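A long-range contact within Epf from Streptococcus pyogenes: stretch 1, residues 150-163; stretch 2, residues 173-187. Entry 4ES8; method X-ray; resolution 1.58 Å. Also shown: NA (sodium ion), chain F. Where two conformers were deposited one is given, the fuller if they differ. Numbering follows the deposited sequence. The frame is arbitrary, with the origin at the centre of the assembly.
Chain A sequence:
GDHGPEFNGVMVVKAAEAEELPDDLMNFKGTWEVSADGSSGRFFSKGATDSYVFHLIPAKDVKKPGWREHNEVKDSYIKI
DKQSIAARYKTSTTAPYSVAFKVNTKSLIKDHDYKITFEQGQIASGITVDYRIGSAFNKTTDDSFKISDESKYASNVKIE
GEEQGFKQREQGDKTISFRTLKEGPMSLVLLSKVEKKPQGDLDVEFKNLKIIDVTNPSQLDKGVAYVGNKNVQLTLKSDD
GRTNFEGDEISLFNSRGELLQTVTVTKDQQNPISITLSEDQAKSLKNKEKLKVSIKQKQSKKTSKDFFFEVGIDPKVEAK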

# COMPACT_ATOMS: atom_id res chain seq x y z
N GLU A 150 7.90 -1.95 11.60
CA GLU A 150 7.49 -2.28 10.23
C GLU A 150 6.66 -3.56 10.16
O GLU A 150 5.66 -3.59 9.44
CB GLU A 150 8.72 -2.43 9.35
CG GLU A 150 8.44 -2.75 7.89
CD GLU A 150 9.70 -2.80 7.06
OE1 GLU A 150 10.61 -3.60 7.41
OE2 GLU A 150 9.77 -2.05 6.05
N SER A 151 7.08 -4.61 10.90
CA SER A 151 6.40 -5.89 10.80
C SER A 151 4.98 -5.89 11.40
O SER A 151 4.28 -6.89 11.27
CB SER A 151 7.24 -7.00 11.41
OG SER A 151 7.43 -6.75 12.79
N LYS A 152 4.56 -4.79 12.04
CA LYS A 152 3.19 -4.65 12.51
C LYS A 152 2.27 -4.17 11.38
O LYS A 152 1.05 -4.37 11.47
CB LYS A 152 3.10 -3.59 13.64
CG LYS A 152 3.83 -3.93 14.93
CD LYS A 152 3.75 -2.72 15.86
CE LYS A 152 4.58 -2.87 17.11
NZ LYS A 152 4.50 -1.66 17.97
N TYR A 153 2.85 -3.54 10.33
CA TYR A 153 2.05 -2.92 9.26
C TYR A 153 2.17 -3.59 7.90
O TYR A 153 1.22 -3.51 7.11
CB TYR A 153 2.43 -1.43 9.12
CG TYR A 153 2.51 -0.72 10.45
CD1 TYR A 153 1.36 -0.45 11.20
CD2 TYR A 153 3.74 -0.36 11.00
CE1 TYR A 153 1.44 0.18 12.44
CE2 TYR A 153 3.83 0.27 12.24
CZ TYR A 153 2.67 0.53 12.96
OH TYR A 153 2.75 1.16 14.18
N ALA A 154 3.31 -4.21 7.61
CA ALA A 154 3.53 -4.79 6.32
C ALA A 154 4.25 -6.10 6.41
O ALA A 154 5.11 -6.29 7.30
CB ALA A 154 4.36 -3.82 5.48
N SER A 155 3.91 -6.99 5.48
CA SER A 155 4.64 -8.22 5.28
C SER A 155 5.23 -8.25 3.86
O SER A 155 4.83 -7.45 2.97
CB SER A 155 3.75 -9.44 5.49
OG SER A 155 2.79 -9.52 4.46
N ASN A 156 6.20 -9.16 3.65
CA ASN A 156 6.77 -9.41 2.32
C ASN A 156 7.36 -8.14 1.69
O ASN A 156 7.25 -7.95 0.47
CB ASN A 156 5.68 -10.00 1.40
CG ASN A 156 4.98 -11.20 2.00
OD1 ASN A 156 5.57 -12.26 2.19
ND2 ASN A 156 3.71 -11.07 2.33
N VAL A 157 7.99 -7.27 2.51
CA VAL A 157 8.58 -6.03 1.95
C VAL A 157 9.76 -6.40 1.08
O VAL A 157 10.61 -7.21 1.49
CB VAL A 157 8.99 -5.04 3.05
CG1 VAL A 157 9.61 -3.77 2.44
CG2 VAL A 157 7.81 -4.70 3.95
N LYS A 158 9.82 -5.82 -0.13
CA LYS A 158 10.91 -6.13 -1.05
C LYS A 158 11.28 -4.91 -1.86
O LYS A 158 10.41 -4.34 -2.53
CB LYS A 158 10.53 -7.30 -1.98
CG LYS A 158 11.56 -7.64 -3.07
CD LYS A 158 11.10 -8.81 -3.96
CE LYS A 158 12.07 -9.14 -5.09
NZ LYS A 158 11.57 -10.29 -5.89
N ILE A 159 12.56 -4.55 -1.85
CA ILE A 159 13.09 -3.51 -2.73
C ILE A 159 13.68 -4.22 -3.93
O ILE A 159 14.55 -5.08 -3.74
CB ILE A 159 14.14 -2.56 -2.10
CG1 ILE A 159 13.77 -2.03 -0.69
CG2 ILE A 159 14.47 -1.42 -3.08
CD1 ILE A 159 15.01 -1.54 0.08
N GLU A 160 13.24 -3.87 -5.16
CA GLU A 160 13.85 -4.54 -6.32
C GLU A 160 15.34 -4.24 -6.35
O GLU A 160 15.75 -3.07 -6.29
CB GLU A 160 13.20 -4.10 -7.66
CG GLU A 160 11.75 -4.53 -7.77
CD GLU A 160 11.54 -6.03 -7.76
OE1 GLU A 160 12.16 -6.72 -8.60
OE2 GLU A 160 10.78 -6.52 -6.90
N GLY A 161 16.13 -5.32 -6.42
CA GLY A 161 17.59 -5.21 -6.58
C GLY A 161 18.41 -4.75 -5.40
O GLY A 161 19.62 -4.58 -5.53
N GLU A 162 17.77 -4.48 -4.25
CA GLU A 162 18.47 -3.97 -3.06
C GLU A 162 17.97 -4.56 -1.77
O GLU A 162 16.91 -5.20 -1.73
CB GLU A 162 18.28 -2.43 -2.89
CG GLU A 162 18.09 -1.66 -4.15
CD GLU A 162 18.46 -0.21 -4.09
OE1 GLU A 162 18.19 0.47 -3.07
OE2 GLU A 162 18.94 0.28 -5.13
N GLU A 163 18.70 -4.26 -0.70
CA GLU A 163 18.36 -4.70 0.65
C GLU A 163 17.92 -3.55 1.52
O GLU A 163 18.41 -2.43 1.35
CB GLU A 163 19.60 -5.32 1.37
CG GLU A 163 20.28 -6.45 0.64
CD GLU A 163 21.07 -6.03 -0.57
OE1 GLU A 163 21.95 -5.14 -0.43
OE2 GLU A 163 20.76 -6.51 -1.68
N ASP A 173 15.65 5.28 -10.11
CA ASP A 173 14.32 4.78 -9.81
C ASP A 173 14.36 3.61 -8.85
O ASP A 173 15.16 2.67 -9.03
CB ASP A 173 13.62 4.35 -11.11
CG ASP A 173 13.31 5.46 -12.10
OD1 ASP A 173 13.51 6.65 -11.74
OD2 ASP A 173 12.85 5.14 -13.23
N LYS A 174 13.47 3.63 -7.86
CA LYS A 174 13.32 2.55 -6.90
C LYS A 174 11.92 1.97 -6.96
O LYS A 174 10.94 2.70 -7.23
CB LYS A 174 13.58 3.08 -5.48
CG LYS A 174 14.97 3.71 -5.28
CD LYS A 174 16.14 2.74 -5.57
CE LYS A 174 17.44 3.49 -5.43
NZ LYS A 174 18.59 2.66 -5.93
N THR A 175 11.80 0.68 -6.63
CA THR A 175 10.51 -0.01 -6.55
C THR A 175 10.48 -0.80 -5.27
O THR A 175 11.43 -1.55 -5.00
CB THR A 175 10.30 -0.93 -7.77
OG1 THR A 175 10.39 -0.19 -8.99
CG2 THR A 175 8.95 -1.68 -7.70
N ILE A 176 9.39 -0.64 -4.48
CA ILE A 176 9.21 -1.37 -3.23
C ILE A 176 7.84 -1.98 -3.24
O ILE A 176 6.87 -1.26 -3.49
CB ILE A 176 9.41 -0.48 -1.98
CG1 ILE A 176 10.81 0.17 -1.97
CG2 ILE A 176 9.14 -1.28 -0.68
CD1 ILE A 176 11.06 1.21 -0.85
N SER A 177 7.74 -3.29 -3.00
CA SER A 177 6.43 -3.93 -2.96
C SER A 177 6.21 -4.49 -1.55
O SER A 177 7.18 -4.80 -0.86
CB SER A 177 6.30 -5.02 -4.02
OG SER A 177 7.28 -6.03 -3.87
N PHE A 178 4.94 -4.57 -1.13
CA PHE A 178 4.62 -5.09 0.19
C PHE A 178 3.16 -5.46 0.23
O PHE A 178 2.38 -5.02 -0.61
CB PHE A 178 4.95 -4.09 1.32
CG PHE A 178 4.09 -2.86 1.33
CD1 PHE A 178 4.34 -1.81 0.44
CD2 PHE A 178 3.01 -2.74 2.20
CE1 PHE A 178 3.52 -0.67 0.43
CE2 PHE A 178 2.20 -1.60 2.19
CZ PHE A 178 2.47 -0.57 1.31
N ARG A 179 2.81 -6.23 1.25
CA ARG A 179 1.41 -6.59 1.53
C ARG A 179 1.00 -5.96 2.85
O ARG A 179 1.75 -6.03 3.83
CB ARG A 179 1.27 -8.13 1.61
CG ARG A 179 -0.14 -8.60 1.95
CD ARG A 179 -0.28 -10.11 1.74
NE ARG A 179 -0.41 -10.39 0.31
CZ ARG A 179 -0.56 -11.59 -0.23
NH1 ARG A 179 -0.57 -12.68 0.54
NH2 ARG A 179 -0.69 -11.73 -1.54
N THR A 180 -0.20 -5.35 2.92
CA THR A 180 -0.64 -4.77 4.19
C THR A 180 -1.15 -5.82 5.20
O THR A 180 -1.79 -6.82 4.83
CB THR A 180 -1.76 -3.80 3.95
OG1 THR A 180 -2.80 -4.48 3.21
CG2 THR A 180 -1.29 -2.55 3.21
N LEU A 181 -0.92 -5.53 6.49
CA LEU A 181 -1.43 -6.35 7.60
C LEU A 181 -2.66 -5.70 8.24
O LEU A 181 -3.36 -6.34 9.04
CB LEU A 181 -0.32 -6.58 8.66
CG LEU A 181 0.87 -7.40 8.16
CD1 LEU A 181 1.97 -7.48 9.20
CD2 LEU A 181 0.46 -8.81 7.66
N LYS A 182 -2.88 -4.41 7.94
CA LYS A 182 -3.99 -3.63 8.49
C LYS A 182 -4.70 -2.84 7.39
O LYS A 182 -4.13 -2.66 6.32
CB LYS A 182 -3.46 -2.59 9.52
CG LYS A 182 -2.69 -3.16 10.71
CD LYS A 182 -2.25 -2.04 11.65
CE LYS A 182 -1.66 -2.58 12.93
NZ LYS A 182 -1.59 -1.54 13.99
N GLU A 183 -5.89 -2.34 7.71
CA GLU A 183 -6.63 -1.37 6.90
C GLU A 183 -6.24 0.03 7.37
O GLU A 183 -6.08 0.24 8.58
CB GLU A 183 -8.15 -1.55 7.04
CG GLU A 183 -8.95 -0.51 6.27
CD GLU A 183 -10.44 -0.65 6.40
OE1 GLU A 183 -10.94 -1.79 6.25
OE2 GLU A 183 -11.12 0.37 6.66
N GLY A 184 -6.18 0.98 6.46
CA GLY A 184 -5.91 2.36 6.85
C GLY A 184 -4.67 2.93 6.20
O GLY A 184 -3.90 2.21 5.55
N PRO A 185 -4.46 4.24 6.40
CA PRO A 185 -3.27 4.89 5.80
C PRO A 185 -1.99 4.37 6.44
O PRO A 185 -1.97 4.03 7.63
CB PRO A 185 -3.46 6.38 6.14
CG PRO A 185 -4.37 6.39 7.35
CD PRO A 185 -5.29 5.21 7.16
N MET A 186 -0.94 4.31 5.62
CA MET A 186 0.40 3.93 6.06
C MET A 186 1.39 4.96 5.55
O MET A 186 0.97 6.00 5.06
CB MET A 186 0.74 2.52 5.58
CG MET A 186 -0.07 1.44 6.30
SD MET A 186 0.41 -0.22 5.81
CE MET A 186 1.91 -0.28 6.41
N SER A 187 2.68 4.70 5.70
CA SER A 187 3.66 5.63 5.16
C SER A 187 4.83 4.87 4.55
O SER A 187 5.14 3.73 4.94
CB SER A 187 4.19 6.59 6.23
OG SER A 187 4.93 5.93 7.25
NA NA F . 13.30 -8.25 1.11
O HOH W 1 -1.23 -2.28 7.08
O HOH W 2 6.74 -8.12 -2.06
O HOH W 3 9.44 -4.98 -5.20
O HOH W 4 14.53 -6.09 -0.46
O HOH W 5 14.44 -0.65 -6.74
O HOH W 6 13.75 -6.82 2.78

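The two stretches run antiparallel, the axes of strands 157-159 and 173-180 approaching to 4.7 Å at 169°, and together they bury 932 Å². Stretch 1 opens with a weakly bonded helical turn, in which Glu150 O accepts from both Tyr153 N (2.9 Å) and Ala154 N (3.0 Å). Here the contact is made largely by the turn's carbonyl edge and by long aliphatic chains: Leu181 CD1 reaches to 3.2 Å from Ser151 O, and Lys182 CE lies 3.6 Å from Lys152 O. The exposed lysine and serine suit this margin, where solvent is close by.

Tyr153 begins the backbone pairing. Its O accepts from Leu181 N at 3.0 Å, and water 1 joins the same carbonyl (Tyr153 O to water O, 2.7 Å) to Lys182 N (2.8 Å to that water). The side chain lends bulk: Tyr153 CB meets Met186 CE at 3.0 Å, a very tight apolar contact to a flexible thioether chain. Ala154 then turns its methyl into the buried side of the sheet, with Ala154 CB 3.7 Å from Phe178 CD2; the small methyl packs against this ring, with Met186 CE 4.4 Å from Ala154 CB. Ser155 forms a classical pair with Arg179, the two bonds Ser155 N to Arg179 O and Arg179 N to Ser155 O both measuring 2.9 Å. On this more open face Ser155 OG lies 3.5 Å from Arg179 CB, while the arginine's charged end leads away to partners elsewhere in the structure.

At Ser155 and Asn156 the chain turns a corner, and the register shifts by one residue in a beta bulge. Asn156 has phi/psi of 57°/37°, left-handed values that asparagine tolerates better than most residues. Its O is 3.4 Å from Ser177 O, two acceptors that cannot bond directly; water 2 instead donates to Asn156 O (2.6 Å from the water O) and to Ser177 OG (2.8 Å).

Beyond the bulge, Val157 supplies a branched apolar side chain, with Val157 CG2 3.9 Å from Phe178 CB and Val157 CG1 4.0 Å from Ile176 CG2. Val157 O also binds the sodium ion NA at 2.9 Å. Lys158 restores regular pairing: Lys158 N to Ser177 O and Ser177 N to Lys158 O are both 2.9 Å. Its long side chain leads away from the contact, as befits a charged, exposed residue on the more open face, the one that carries Ser155, Ser177 and Arg179. Ile159 points to the same buried face as Ala154, and Ile159 CG1 packs 3.9 Å from Ile176 CG1; beta-branched residues favour such extended backbone.

Glu160 N closes the ladder by donating to Thr175 O at 2.9 Å, and water 5 links Glu160 O (2.8 Å from the water O) to Thr175 N (3.0 Å). A type II turn from Ile159 to Glu162 follows, with Gly161 at a positive phi of 73° that favours glycine. The turn brings Glu162 back toward stretch 2, where Glu162 OE2 and Lys174 NZ form a short salt bridge of 2.5 Å, opposite charges joined beside the largely buried lysine.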